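Local coordinates for enterobactin synthetase component F-related protein (Vibrio cholerae serotype O1, PDB 4OXI) that probably binds ATP and, as an adenylation domain, activates glycine as glycyl-adenylate in a pathway of lipopolysaccharide modification and antimicrobial peptide resistance, at residues P67-V71 against A281-V285; L88-H93 against A116-M122; T133-Q137 against S160-C165; D146-V150 against R168-L174; P175-V179 against F191-I196. All blocks are in the same frame, centred on the assembly; numbering follows the deposited sequence.

Contact 1: residues P67-V71 against A281-V285; sequences PALWV and ACLYV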
# COMPACT_ATOMS: atom_id res chain seq x y z
N PRO A 67 14.98 -16.15 -12.62
CA PRO A 67 14.92 -15.56 -11.27
C PRO A 67 13.58 -14.85 -11.01
O PRO A 67 13.17 -14.05 -11.85
CB PRO A 67 16.07 -14.53 -11.28
CG PRO A 67 16.37 -14.26 -12.75
CD PRO A 67 16.05 -15.56 -13.45
N ALA A 68 12.92 -15.14 -9.89
CA ALA A 68 11.63 -14.51 -9.55
C ALA A 68 11.76 -13.44 -8.47
O ALA A 68 11.00 -12.46 -8.45
CB ALA A 68 10.62 -15.55 -9.10
N LEU A 69 12.72 -13.63 -7.57
CA LEU A 69 12.85 -12.79 -6.39
C LEU A 69 14.31 -12.59 -6.01
O LEU A 69 15.08 -13.57 -5.91
CB LEU A 69 12.11 -13.45 -5.21
CG LEU A 69 12.08 -12.68 -3.89
CD1 LEU A 69 11.22 -11.43 -4.00
CD2 LEU A 69 11.58 -13.56 -2.74
N TRP A 70 14.70 -11.35 -5.78
CA TRP A 70 15.99 -11.08 -5.12
C TRP A 70 15.70 -10.42 -3.77
O TRP A 70 14.95 -9.45 -3.71
CB TRP A 70 16.86 -10.16 -5.97
CG TRP A 70 18.21 -9.84 -5.35
CD1 TRP A 70 19.40 -10.49 -5.57
CD2 TRP A 70 18.49 -8.80 -4.40
NE1 TRP A 70 20.40 -9.91 -4.82
CE2 TRP A 70 19.88 -8.87 -4.10
CE3 TRP A 70 17.72 -7.80 -3.79
CZ2 TRP A 70 20.50 -8.00 -3.19
CZ3 TRP A 70 18.33 -6.93 -2.89
CH2 TRP A 70 19.71 -7.03 -2.60
N VAL A 71 16.29 -10.96 -2.70
CA VAL A 71 16.12 -10.39 -1.36
C VAL A 71 17.32 -10.72 -0.46
O VAL A 71 17.71 -11.89 -0.33
CB VAL A 71 14.78 -10.84 -0.70
CG1 VAL A 71 14.71 -12.36 -0.54
CG2 VAL A 71 14.57 -10.15 0.66
N ALA A 281 8.87 -11.54 -14.40
CA ALA A 281 10.03 -10.71 -14.14
C ALA A 281 10.67 -11.03 -12.80
O ALA A 281 10.18 -11.91 -12.08
CB ALA A 281 9.65 -9.24 -14.21
N CYS A 282 11.76 -10.32 -12.45
CA CYS A 282 12.39 -10.52 -11.15
C CYS A 282 12.11 -9.34 -10.24
O CYS A 282 12.33 -8.17 -10.61
CB CYS A 282 13.90 -10.74 -11.25
SG CYS A 282 14.64 -11.32 -9.64
N LEU A 283 11.60 -9.65 -9.04
CA LEU A 283 11.27 -8.63 -8.05
C LEU A 283 12.50 -8.42 -7.15
O LEU A 283 13.06 -9.37 -6.63
CB LEU A 283 10.07 -9.09 -7.21
CG LEU A 283 9.43 -8.13 -6.21
CD1 LEU A 283 8.79 -6.94 -6.91
CD2 LEU A 283 8.39 -8.85 -5.35
N TYR A 284 12.92 -7.16 -7.00
CA TYR A 284 14.05 -6.85 -6.13
C TYR A 284 13.57 -6.14 -4.86
O TYR A 284 13.11 -5.00 -4.91
CB TYR A 284 15.09 -6.00 -6.87
CG TYR A 284 15.95 -6.81 -7.84
CD1 TYR A 284 17.27 -7.11 -7.55
CD2 TYR A 284 15.41 -7.29 -9.05
CE1 TYR A 284 18.05 -7.86 -8.42
CE2 TYR A 284 16.19 -8.04 -9.94
CZ TYR A 284 17.51 -8.31 -9.61
OH TYR A 284 18.29 -9.05 -10.47
N VAL A 285 13.70 -6.82 -3.73
CA VAL A 285 13.26 -6.24 -2.46
C VAL A 285 14.26 -5.20 -1.94
O VAL A 285 15.43 -5.52 -1.73
CB VAL A 285 13.08 -7.35 -1.41
CG1 VAL A 285 12.72 -6.75 -0.04
CG2 VAL A 285 12.00 -8.32 -1.89
O HOH W 1 8.45 -12.02 -9.41

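Contact 2: residues L88-H93 against A116-M122; sequences LSDYWH and ASYLGGM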
# COMPACT_ATOMS: atom_id res chain seq x y z
N LEU A 88 3.37 -24.07 1.50
CA LEU A 88 2.62 -23.35 2.52
C LEU A 88 1.12 -23.45 2.24
O LEU A 88 0.33 -23.79 3.12
CB LEU A 88 3.05 -21.88 2.54
CG LEU A 88 4.44 -21.64 3.12
CD1 LEU A 88 4.91 -20.23 2.79
CD2 LEU A 88 4.43 -21.87 4.64
N SER A 89 0.75 -23.17 1.00
CA SER A 89 -0.65 -23.18 0.58
C SER A 89 -1.35 -24.54 0.80
O SER A 89 -2.49 -24.61 1.30
CB SER A 89 -0.72 -22.77 -0.89
OG SER A 89 -2.04 -22.75 -1.35
N ASP A 90 -0.68 -25.63 0.44
CA ASP A 90 -1.25 -26.96 0.64
C ASP A 90 -1.49 -27.22 2.12
O ASP A 90 -2.52 -27.76 2.49
CB ASP A 90 -0.32 -28.05 0.10
CG ASP A 90 -0.34 -28.15 -1.42
OD1 ASP A 90 -1.22 -27.51 -2.05
OD2 ASP A 90 0.52 -28.87 -1.97
N TYR A 91 -0.53 -26.84 2.95
CA TYR A 91 -0.64 -27.07 4.38
C TYR A 91 -1.81 -26.26 4.95
O TYR A 91 -2.66 -26.81 5.68
CB TYR A 91 0.70 -26.71 5.04
CG TYR A 91 0.88 -27.19 6.47
CD1 TYR A 91 1.77 -28.23 6.77
CD2 TYR A 91 0.19 -26.60 7.51
CE1 TYR A 91 1.95 -28.65 8.08
CE2 TYR A 91 0.37 -27.01 8.82
CZ TYR A 91 1.25 -28.03 9.09
OH TYR A 91 1.42 -28.43 10.40
N TRP A 92 -1.88 -24.97 4.61
CA TRP A 92 -2.99 -24.11 5.05
C TRP A 92 -4.36 -24.62 4.62
O TRP A 92 -5.31 -24.54 5.39
CB TRP A 92 -2.79 -22.69 4.53
CG TRP A 92 -1.65 -21.99 5.17
CD1 TRP A 92 -1.09 -22.28 6.38
CD2 TRP A 92 -0.91 -20.87 4.64
NE1 TRP A 92 -0.05 -21.42 6.63
CE2 TRP A 92 0.08 -20.55 5.58
CE3 TRP A 92 -1.00 -20.12 3.46
CZ2 TRP A 92 0.98 -19.49 5.39
CZ3 TRP A 92 -0.10 -19.07 3.27
CH2 TRP A 92 0.88 -18.77 4.22
N HIS A 93 -4.48 -25.12 3.39
CA HIS A 93 -5.73 -25.74 2.92
C HIS A 93 -6.15 -26.91 3.81
O HIS A 93 -7.32 -27.02 4.19
CB HIS A 93 -5.58 -26.24 1.48
CG HIS A 93 -5.67 -25.15 0.46
ND1 HIS A 93 -5.44 -25.37 -0.88
CD2 HIS A 93 -5.96 -23.83 0.59
CE1 HIS A 93 -5.60 -24.24 -1.54
NE2 HIS A 93 -5.91 -23.29 -0.68
N ALA A 116 1.88 -17.78 -1.68
CA ALA A 116 1.13 -18.93 -1.19
C ALA A 116 -0.33 -18.56 -1.01
O ALA A 116 -1.22 -19.33 -1.33
CB ALA A 116 1.71 -19.42 0.16
N SER A 117 -0.56 -17.37 -0.47
CA SER A 117 -1.94 -16.95 -0.24
C SER A 117 -2.65 -16.70 -1.56
O SER A 117 -3.81 -17.10 -1.73
CB SER A 117 -1.98 -15.68 0.62
OG SER A 117 -3.29 -15.16 0.60
N TYR A 118 -1.97 -16.05 -2.49
CA TYR A 118 -2.57 -15.81 -3.80
C TYR A 118 -2.88 -17.12 -4.54
O TYR A 118 -3.99 -17.33 -5.02
CB TYR A 118 -1.71 -14.89 -4.69
CG TYR A 118 -2.34 -14.77 -6.05
CD1 TYR A 118 -3.40 -13.89 -6.26
CD2 TYR A 118 -1.95 -15.58 -7.11
CE1 TYR A 118 -4.03 -13.79 -7.48
CE2 TYR A 118 -2.58 -15.50 -8.35
CZ TYR A 118 -3.62 -14.61 -8.52
OH TYR A 118 -4.26 -14.50 -9.74
N LEU A 119 -1.88 -18.00 -4.63
CA LEU A 119 -2.02 -19.24 -5.37
C LEU A 119 -3.11 -20.13 -4.78
O LEU A 119 -3.81 -20.84 -5.50
CB LEU A 119 -0.69 -19.99 -5.40
CG LEU A 119 0.39 -19.33 -6.27
CD1 LEU A 119 1.71 -20.06 -6.16
CD2 LEU A 119 -0.05 -19.28 -7.73
N GLY A 120 -3.27 -20.05 -3.45
CA GLY A 120 -4.24 -20.87 -2.75
C GLY A 120 -5.61 -20.24 -2.52
O GLY A 120 -6.45 -20.83 -1.83
N GLY A 121 -5.86 -19.06 -3.07
CA GLY A 121 -7.15 -18.41 -2.88
C GLY A 121 -7.43 -17.94 -1.46
O GLY A 121 -8.58 -17.79 -1.04
N MET A 122 -6.38 -17.69 -0.70
CA MET A 122 -6.55 -17.24 0.68
C MET A 122 -6.42 -15.73 0.84
O MET A 122 -6.33 -15.00 -0.15
CB MET A 122 -5.62 -18.03 1.58
CG MET A 122 -6.05 -19.50 1.62
SD MET A 122 -4.78 -20.58 2.25
CE MET A 122 -4.36 -19.58 3.69

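Contact 3: residues T133-Q137 against S160-C165; sequences TEQIQ and SLLETC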
# COMPACT_ATOMS: atom_id res chain seq x y z
N THR A 133 2.78 -4.95 20.20
CA THR A 133 2.10 -6.17 20.57
C THR A 133 0.60 -5.96 20.63
O THR A 133 -0.18 -6.73 20.07
CB THR A 133 2.61 -6.64 21.93
OG1 THR A 133 3.99 -6.98 21.79
CG2 THR A 133 1.84 -7.85 22.41
N GLU A 134 0.20 -4.88 21.30
CA GLU A 134 -1.21 -4.56 21.47
C GLU A 134 -1.90 -4.27 20.15
O GLU A 134 -3.03 -4.71 19.92
CB GLU A 134 -1.35 -3.36 22.41
CG GLU A 134 -2.78 -2.93 22.67
CD GLU A 134 -2.86 -1.80 23.71
OE1 GLU A 134 -2.15 -1.89 24.73
OE2 GLU A 134 -3.64 -0.84 23.49
N GLN A 135 -1.23 -3.54 19.27
CA GLN A 135 -1.81 -3.20 17.97
C GLN A 135 -2.01 -4.45 17.11
O GLN A 135 -3.02 -4.56 16.40
CB GLN A 135 -0.95 -2.16 17.24
CG GLN A 135 -1.13 -0.73 17.77
CD GLN A 135 0.15 0.08 17.67
OE1 GLN A 135 1.09 -0.29 16.96
NE2 GLN A 135 0.20 1.18 18.40
N ILE A 136 -1.06 -5.38 17.19
CA ILE A 136 -1.14 -6.65 16.46
C ILE A 136 -2.33 -7.46 16.95
O ILE A 136 -3.10 -7.99 16.14
CB ILE A 136 0.17 -7.47 16.62
CG1 ILE A 136 1.33 -6.75 15.95
CG2 ILE A 136 0.00 -8.86 16.01
CD1 ILE A 136 2.69 -7.39 16.18
N GLN A 137 -2.49 -7.53 18.28
CA GLN A 137 -3.64 -8.23 18.89
C GLN A 137 -4.95 -7.64 18.37
O GLN A 137 -5.87 -8.38 18.00
CB GLN A 137 -3.59 -8.12 20.43
CG GLN A 137 -2.86 -9.26 21.17
CD GLN A 137 -2.50 -8.90 22.64
OE1 GLN A 137 -2.52 -7.73 23.03
NE2 GLN A 137 -2.16 -9.92 23.44
N SER A 160 6.79 -11.51 22.51
CA SER A 160 5.95 -10.57 23.28
C SER A 160 4.46 -10.79 23.00
O SER A 160 3.63 -10.68 23.90
CB SER A 160 6.30 -9.11 22.96
OG SER A 160 7.70 -8.90 23.00
N LEU A 161 4.12 -11.08 21.75
CA LEU A 161 2.73 -11.35 21.38
C LEU A 161 2.25 -12.62 22.05
O LEU A 161 1.16 -12.66 22.60
CB LEU A 161 2.57 -11.47 19.86
CG LEU A 161 1.14 -11.76 19.39
CD1 LEU A 161 0.25 -10.62 19.80
CD2 LEU A 161 1.06 -11.97 17.86
N LEU A 162 3.05 -13.68 21.96
CA LEU A 162 2.62 -14.98 22.47
C LEU A 162 2.43 -14.92 23.97
O LEU A 162 1.56 -15.59 24.53
CB LEU A 162 3.64 -16.06 22.11
CG LEU A 162 3.75 -16.33 20.60
CD1 LEU A 162 4.72 -17.45 20.34
CD2 LEU A 162 2.38 -16.66 20.03
N GLU A 163 3.24 -14.10 24.62
CA GLU A 163 3.17 -13.96 26.07
C GLU A 163 1.81 -13.46 26.55
O GLU A 163 1.32 -13.92 27.57
CB GLU A 163 4.29 -13.03 26.57
CG GLU A 163 4.19 -12.69 28.05
CD GLU A 163 4.71 -13.81 28.95
OE1 GLU A 163 5.00 -14.92 28.45
OE2 GLU A 163 4.85 -13.57 30.18
N THR A 164 1.18 -12.55 25.81
CA THR A 164 -0.08 -11.98 26.32
C THR A 164 -1.34 -12.50 25.65
O THR A 164 -2.41 -12.49 26.27
CB THR A 164 -0.09 -10.45 26.27
OG1 THR A 164 0.07 -10.03 24.91
CG2 THR A 164 1.03 -9.89 27.12
N CYS A 165 -1.24 -12.92 24.39
CA CYS A 165 -2.41 -13.47 23.69
C CYS A 165 -2.89 -14.75 24.39
O CYS A 165 -2.13 -15.70 24.58
CB CYS A 165 -2.07 -13.73 22.21
SG CYS A 165 -3.52 -14.18 21.23

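Contact 4: residues D146-V150 against R168-L174; sequences DSIMV and RLHIYAL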
# COMPACT_ATOMS: atom_id res chain seq x y z
N ASP A 146 -6.08 -16.20 13.22
CA ASP A 146 -5.27 -16.81 14.26
C ASP A 146 -4.04 -17.51 13.68
O ASP A 146 -3.53 -18.45 14.28
CB ASP A 146 -6.09 -17.80 15.09
CG ASP A 146 -6.59 -18.98 14.27
OD1 ASP A 146 -6.38 -19.00 13.03
OD2 ASP A 146 -7.22 -19.89 14.87
N SER A 147 -3.60 -17.07 12.50
CA SER A 147 -2.45 -17.69 11.84
C SER A 147 -1.45 -16.63 11.45
O SER A 147 -1.82 -15.61 10.85
CB SER A 147 -2.90 -18.47 10.60
OG SER A 147 -3.84 -19.48 10.96
N ILE A 148 -0.19 -16.84 11.80
CA ILE A 148 0.83 -15.83 11.56
C ILE A 148 2.08 -16.43 10.94
O ILE A 148 2.65 -17.40 11.48
CB ILE A 148 1.23 -15.13 12.86
CG1 ILE A 148 -0.01 -14.71 13.64
CG2 ILE A 148 2.08 -13.89 12.56
CD1 ILE A 148 0.35 -13.90 14.92
N MET A 149 2.50 -15.85 9.82
CA MET A 149 3.77 -16.21 9.19
C MET A 149 4.89 -15.36 9.75
O MET A 149 4.81 -14.12 9.74
CB MET A 149 3.72 -15.98 7.68
CG MET A 149 4.98 -16.44 6.97
SD MET A 149 4.88 -18.20 6.63
CE MET A 149 6.50 -18.47 5.91
N VAL A 150 5.95 -16.01 10.22
CA VAL A 150 7.05 -15.30 10.85
C VAL A 150 8.35 -15.69 10.18
O VAL A 150 8.36 -16.52 9.26
CB VAL A 150 7.12 -15.60 12.38
CG1 VAL A 150 5.77 -15.34 13.02
CG2 VAL A 150 7.54 -17.05 12.64
N ARG A 168 -5.25 -19.54 21.35
CA ARG A 168 -4.22 -20.30 20.64
C ARG A 168 -3.92 -19.69 19.27
O ARG A 168 -4.81 -19.57 18.43
CB ARG A 168 -4.64 -21.77 20.47
CG ARG A 168 -3.65 -22.61 19.64
CD ARG A 168 -3.88 -24.12 19.79
NE ARG A 168 -3.81 -24.54 21.19
CZ ARG A 168 -2.68 -24.87 21.83
NH1 ARG A 168 -1.51 -24.83 21.18
NH2 ARG A 168 -2.71 -25.22 23.11
N LEU A 169 -2.66 -19.33 19.04
CA LEU A 169 -2.25 -18.83 17.73
C LEU A 169 -1.50 -19.93 16.99
O LEU A 169 -0.87 -20.79 17.61
CB LEU A 169 -1.35 -17.60 17.86
CG LEU A 169 -2.00 -16.34 18.41
CD1 LEU A 169 -1.01 -15.19 18.44
CD2 LEU A 169 -3.23 -15.98 17.58
N HIS A 170 -1.60 -19.91 15.67
CA HIS A 170 -0.88 -20.87 14.84
C HIS A 170 0.21 -20.17 14.05
O HIS A 170 -0.06 -19.32 13.19
CB HIS A 170 -1.87 -21.62 13.95
CG HIS A 170 -2.79 -22.51 14.72
ND1 HIS A 170 -2.56 -23.86 14.90
CD2 HIS A 170 -3.93 -22.23 15.40
CE1 HIS A 170 -3.52 -24.37 15.64
NE2 HIS A 170 -4.37 -23.41 15.95
N ILE A 171 1.45 -20.52 14.39
CA ILE A 171 2.63 -19.83 13.91
C ILE A 171 3.27 -20.63 12.79
O ILE A 171 3.53 -21.82 12.95
CB ILE A 171 3.64 -19.69 15.04
CG1 ILE A 171 2.97 -19.11 16.28
CG2 ILE A 171 4.83 -18.84 14.61
CD1 ILE A 171 2.36 -17.74 16.07
N TYR A 172 3.53 -19.98 11.65
CA TYR A 172 4.12 -20.67 10.51
C TYR A 172 5.48 -20.11 10.21
O TYR A 172 5.71 -18.91 10.33
CB TYR A 172 3.21 -20.58 9.28
CG TYR A 172 1.95 -21.39 9.44
CD1 TYR A 172 1.89 -22.70 8.97
CD2 TYR A 172 0.84 -20.87 10.09
CE1 TYR A 172 0.74 -23.46 9.14
CE2 TYR A 172 -0.30 -21.62 10.25
CZ TYR A 172 -0.34 -22.92 9.78
OH TYR A 172 -1.49 -23.66 9.94
N ALA A 173 6.41 -20.98 9.80
CA ALA A 173 7.74 -20.53 9.42
C ALA A 173 8.37 -21.53 8.46
O ALA A 173 8.01 -22.70 8.46
CB ALA A 173 8.61 -20.35 10.65
N LEU A 174 9.29 -21.06 7.62
CA LEU A 174 10.05 -21.94 6.74
C LEU A 174 11.05 -22.75 7.59
O LEU A 174 11.34 -22.37 8.73
CB LEU A 174 10.75 -21.13 5.66
CG LEU A 174 9.81 -20.32 4.76
CD1 LEU A 174 10.58 -19.33 3.91
CD2 LEU A 174 8.96 -21.24 3.89
O HOH W 2 -6.84 -21.12 17.58
O HOH W 3 9.95 -18.42 7.74

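Contact 5: residues P175-V179 against F191-I196; sequences PDVDV and FHTVQI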
# COMPACT_ATOMS: atom_id res chain seq x y z
N PRO A 175 11.55 -23.89 7.07
CA PRO A 175 12.35 -24.81 7.89
C PRO A 175 13.67 -24.24 8.42
O PRO A 175 14.26 -24.85 9.31
CB PRO A 175 12.64 -25.98 6.94
CG PRO A 175 11.53 -25.96 5.98
CD PRO A 175 11.23 -24.49 5.76
N ASP A 176 14.13 -23.11 7.90
CA ASP A 176 15.38 -22.54 8.38
C ASP A 176 15.22 -21.77 9.69
O ASP A 176 16.19 -21.28 10.26
CB ASP A 176 16.01 -21.64 7.31
CG ASP A 176 15.26 -20.32 7.12
OD1 ASP A 176 14.03 -20.35 6.87
OD2 ASP A 176 15.90 -19.25 7.24
N VAL A 177 13.99 -21.66 10.17
CA VAL A 177 13.73 -20.91 11.40
C VAL A 177 13.63 -21.87 12.58
O VAL A 177 12.80 -22.78 12.58
CB VAL A 177 12.43 -20.10 11.29
CG1 VAL A 177 12.18 -19.35 12.57
CG2 VAL A 177 12.49 -19.15 10.11
N ASP A 178 14.47 -21.67 13.58
CA ASP A 178 14.44 -22.55 14.74
C ASP A 178 13.35 -22.10 15.70
O ASP A 178 13.52 -21.13 16.43
CB ASP A 178 15.80 -22.61 15.45
CG ASP A 178 15.83 -23.65 16.59
OD1 ASP A 178 14.97 -24.56 16.61
OD2 ASP A 178 16.72 -23.55 17.46
N VAL A 179 12.22 -22.81 15.67
CA VAL A 179 11.07 -22.44 16.49
C VAL A 179 10.99 -23.31 17.74
O VAL A 179 10.12 -23.10 18.59
CB VAL A 179 9.74 -22.49 15.67
CG1 VAL A 179 9.76 -21.45 14.57
CG2 VAL A 179 9.50 -23.88 15.09
N PHE A 191 3.06 -24.32 16.86
CA PHE A 191 4.06 -23.95 15.87
C PHE A 191 4.12 -24.97 14.76
O PHE A 191 4.27 -26.17 15.03
CB PHE A 191 5.43 -23.82 16.53
CG PHE A 191 5.52 -22.65 17.45
CD1 PHE A 191 6.07 -21.46 17.01
CD2 PHE A 191 5.01 -22.73 18.74
CE1 PHE A 191 6.14 -20.37 17.85
CE2 PHE A 191 5.08 -21.65 19.58
CZ PHE A 191 5.64 -20.46 19.14
N HIS A 192 4.01 -24.49 13.53
CA HIS A 192 3.98 -25.38 12.38
C HIS A 192 5.22 -25.14 11.53
O HIS A 192 5.37 -24.07 10.90
CB HIS A 192 2.73 -25.10 11.51
CG HIS A 192 1.42 -25.37 12.20
ND1 HIS A 192 0.83 -26.61 12.22
CD2 HIS A 192 0.55 -24.53 12.82
CE1 HIS A 192 -0.33 -26.54 12.86
NE2 HIS A 192 -0.52 -25.28 13.23
N THR A 193 6.12 -26.10 11.49
CA THR A 193 7.19 -26.02 10.51
C THR A 193 6.71 -26.72 9.25
O THR A 193 6.33 -27.89 9.29
CB THR A 193 8.51 -26.61 11.01
OG1 THR A 193 8.93 -25.91 12.18
CG2 THR A 193 9.59 -26.48 9.93
N VAL A 194 6.69 -25.99 8.14
CA VAL A 194 6.18 -26.54 6.89
C VAL A 194 7.36 -26.94 6.02
O VAL A 194 8.17 -26.09 5.66
CB VAL A 194 5.31 -25.53 6.14
CG1 VAL A 194 4.75 -26.15 4.87
CG2 VAL A 194 4.17 -25.03 7.03
N GLN A 195 7.48 -28.22 5.72
CA GLN A 195 8.55 -28.69 4.85
C GLN A 195 8.32 -28.19 3.43
O GLN A 195 7.17 -28.02 3.00
CB GLN A 195 8.68 -30.22 4.90
CG GLN A 195 9.15 -30.77 6.27
CD GLN A 195 10.39 -30.06 6.82
OE1 GLN A 195 11.30 -29.69 6.06
NE2 GLN A 195 10.43 -29.85 8.13
N ILE A 196 9.40 -27.93 2.72
CA ILE A 196 9.31 -27.48 1.34
C ILE A 196 9.37 -28.71 0.45
O ILE A 196 10.37 -29.40 0.42
CB ILE A 196 10.45 -26.52 0.98
CG1 ILE A 196 10.44 -25.30 1.90
CG2 ILE A 196 10.35 -26.05 -0.46
CD1 ILE A 196 11.65 -24.39 1.68
O HOH W 4 10.71 -23.65 11.40

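Contact 1: residues P67-V71 against A281-V285
L69 and W70 pair with L283 and Y284 as neighbouring parallel strands, the central pair of a four-stranded mixed sheet flanked by strands 74-77 and 257-260. Packing is tight along the backbone. L283 N bonds to A68 O, W70 N to L283 O at 2.7 Å, and V285 N to W70 O at 2.9 Å, all three nearly straight. On the face carrying the leucines, L69 CD1 lies 3.8 Å from V285 CG2, and helices 78-95, 108-119 and 268-279 cover this aliphatic layer; branched apolar residues fill such a buried place well. The start of the pair is looser. A68 and L69 both pair with Y76 in a classic beta bulge, a water joins A68 O to A281 O, and the exposed P67 sets its ring CB 3.9 Å from C282 SG. On the other face the partly exposed W70 suits a boundary position, its large ring meeting Y284 and H301. The two aromatic planes are nearly parallel (22°) but slid apart, so they hardly overlap. It is W70 CB that sits over one face of the Y284 ring, 3.5 Å from CD1, while W70 CZ3 turns the indole edge toward V285 O at 3.4 Å.

Contact 2: residues L88-H93 against A116-M122
The one hydrogen bond between 88-93 and 116-122 runs from H93 NE2 to G120 O, at 2.8 Å. The N-H meets a lone pair in the carbonyl plane, and the oxygen lies in the plane of the imidazole. Histidine suits this exposed edge, since its ring spans the gap and ties down a carbonyl at the end of helix 108-119. Close packing of small residues comes next. S89 OG, anti to its own N (chi1 -180°), reaches over G120 and stands 3.2 Å from its CA, an approach made possible by a residue without a side chain; S89 and A116 bring their CA atoms to 4.9 Å. Apolar contacts fill the interior. A116 CB fits into the notch formed by L88 CB, 3.7 Å away, and W92 CZ3, 3.6 Å away. The M122 chain bends at its last torsion (chi3 47°), which lays CE 3.4 Å from W92 CE3. Its SD stands obliquely beside two rings, in a Met-aromatic contact 5.3 Å from the centroid of the W92 six-membered ring and 3.8 Å from H93 CD2; a flexible thioether can lie against two differently turned rings at once. M122 and W92 also reach V100. The turn carrying G120 to M122 is a Schellman motif with G121 at C-prime, ending the helix of a beta-alpha-beta unit between strands 99-102 and 123-126.

Contact 3: residues T133-Q137 against S160-C165
T133 and L161 have the nearest CA atoms of these two helical segments, 5.3 Å apart. The short axes come within 9.7 Å and cross at -65°, so the helices meet over a limited patch, and further along Q137 and C165 have CA atoms 7.2 Å apart. T133 begins the patch and is compact enough for so near an approach. Its two branches divide the work: OG1 rests against S160 CB at 3.4 Å, while the methyl CG2 lies 3.8 Å from L161 CA. L161 is the central apolar side chain, touching T133, I136 and Q137. With CG anti to the backbone N (chi1 180°), its forked end swings across to the other helix, where CD2 meets I136 CG2 at 3.8 Å, the two side chains passing obliquely. CD1 touches Q137 CG at 3.7 Å as the leucine and the glutamine slide past each other in opposite directions. Glutamine suits this edge because its methylene chain can cover the leucine while its amide reaches the more exposed side. There Q137 NE2 comes to 2.7 Å from T164 OG1, across the threonine at about a right angle; the N-H points poorly at the oxygen (117°), and the bond is weak. The patch thus passes from aliphatic inside to polar outside. L161 continues inward onto I148 and L169, and I136 onto L103. Such packing is typical of an alpha/beta domain, where crossover helices such as 133-142 and 155-164 lie next to each other on one face of a parallel sheet.

Contact 4: residues D146-V150 against R168-L174
D146 and H170 lie side by side and point the same way at the exposed end of two parallel strands, with carboxylate and imidazole planes turned 60° apart. Their polar ends do not join directly: D146 OD2 takes a water that also bonds to R168 O, while H170 ND1 is bonded to H192. Deeper in, M149 runs across Y172 at about a right angle. A bend at chi2 (84°) brings SD to 3.9 Å from Y172 CB and carries CE on to L174 CG at 4.0 Å; the supple thioether lies beneath helices 78-95 and 108-119. The tyrosine ring stacks on H192 and meets W92 edge-to-face. On the opposite face I148 CD1 meets L169 CD1 obliquely at 4.0 Å, and V150 CG2 meets I171 CG2 at 3.8 Å. The beta-branched I148, I171 and V150 suit an extended chain; with the leucine L169 the two isoleucines pack on helix 155-164, which completes the beta-alpha-beta crossover, and V150 on L103. Four backbone bonds, starting with H170 N to D146 O at 2.8 Å, hold the pair without side-chain help, so one face can be aliphatic while the other carries S147, H170 and Y172, and D146 meets water at the exposed end.

Contact 5: residues P175-V179 against F191-I196
P175 lays a rigid ring against residues T193 to I196. Its CG is 3.4 Å from V194 O and 3.7 Å from Q195 OE1, where the glutamine side chain, bent at chi2 (-50°), crosses the ring obliquely. CD meets I196 CG1 at 4.0 Å, the two side chains at about a right angle, and CA rests on T193 CG2 at 3.8 Å. The stiff ring, with its fixed phi, suits the point where the chain leaves the strand. The loop then rises away, and a water bridges the gap, donating to V177 O at 2.6 Å and accepting from T193 OG1. This loop is the first connection of a beta-alpha-beta crossover, leaving strand 170-173 and entering helix 180-185, after which strand 190-193 forms the outermost strand of the parallel sheet. D178 stands in the turn leading into the helix, where its carboxylate OD1 makes a weak bond to E180 N, a fitting role for aspartate. V179 brings the chain back to the strand. Its CB approaches F191 CD1 obliquely at 4.0 Å, the phenyl ring continuing onto L158, L162 and L182, while V179 CG2 lies 3.6 Å from T193 OG1.

Contacts 1 and 4 are buried pairings of parallel strands in two different sheets and rest on regular backbone bonds; contact 1 stands apart, its nearest atoms at least about 9 Å from those of any other contact. Contact 2 is also buried but joins helices, with a single cross-bond and Met-aromatic packing in place of sheet bonds. Contacts 3 and 5 are partly buried and rely on scattered apolar contacts with a weak bond or a water at their edges. Contacts 2 to 5 belong to one parallel sheet and its surroundings: L88 of contact 2 packs on M149 of contact 4, L162 of contact 3 on F191 of contact 5, and I171 O of contact 4 probably accepts from H192 N of contact 5.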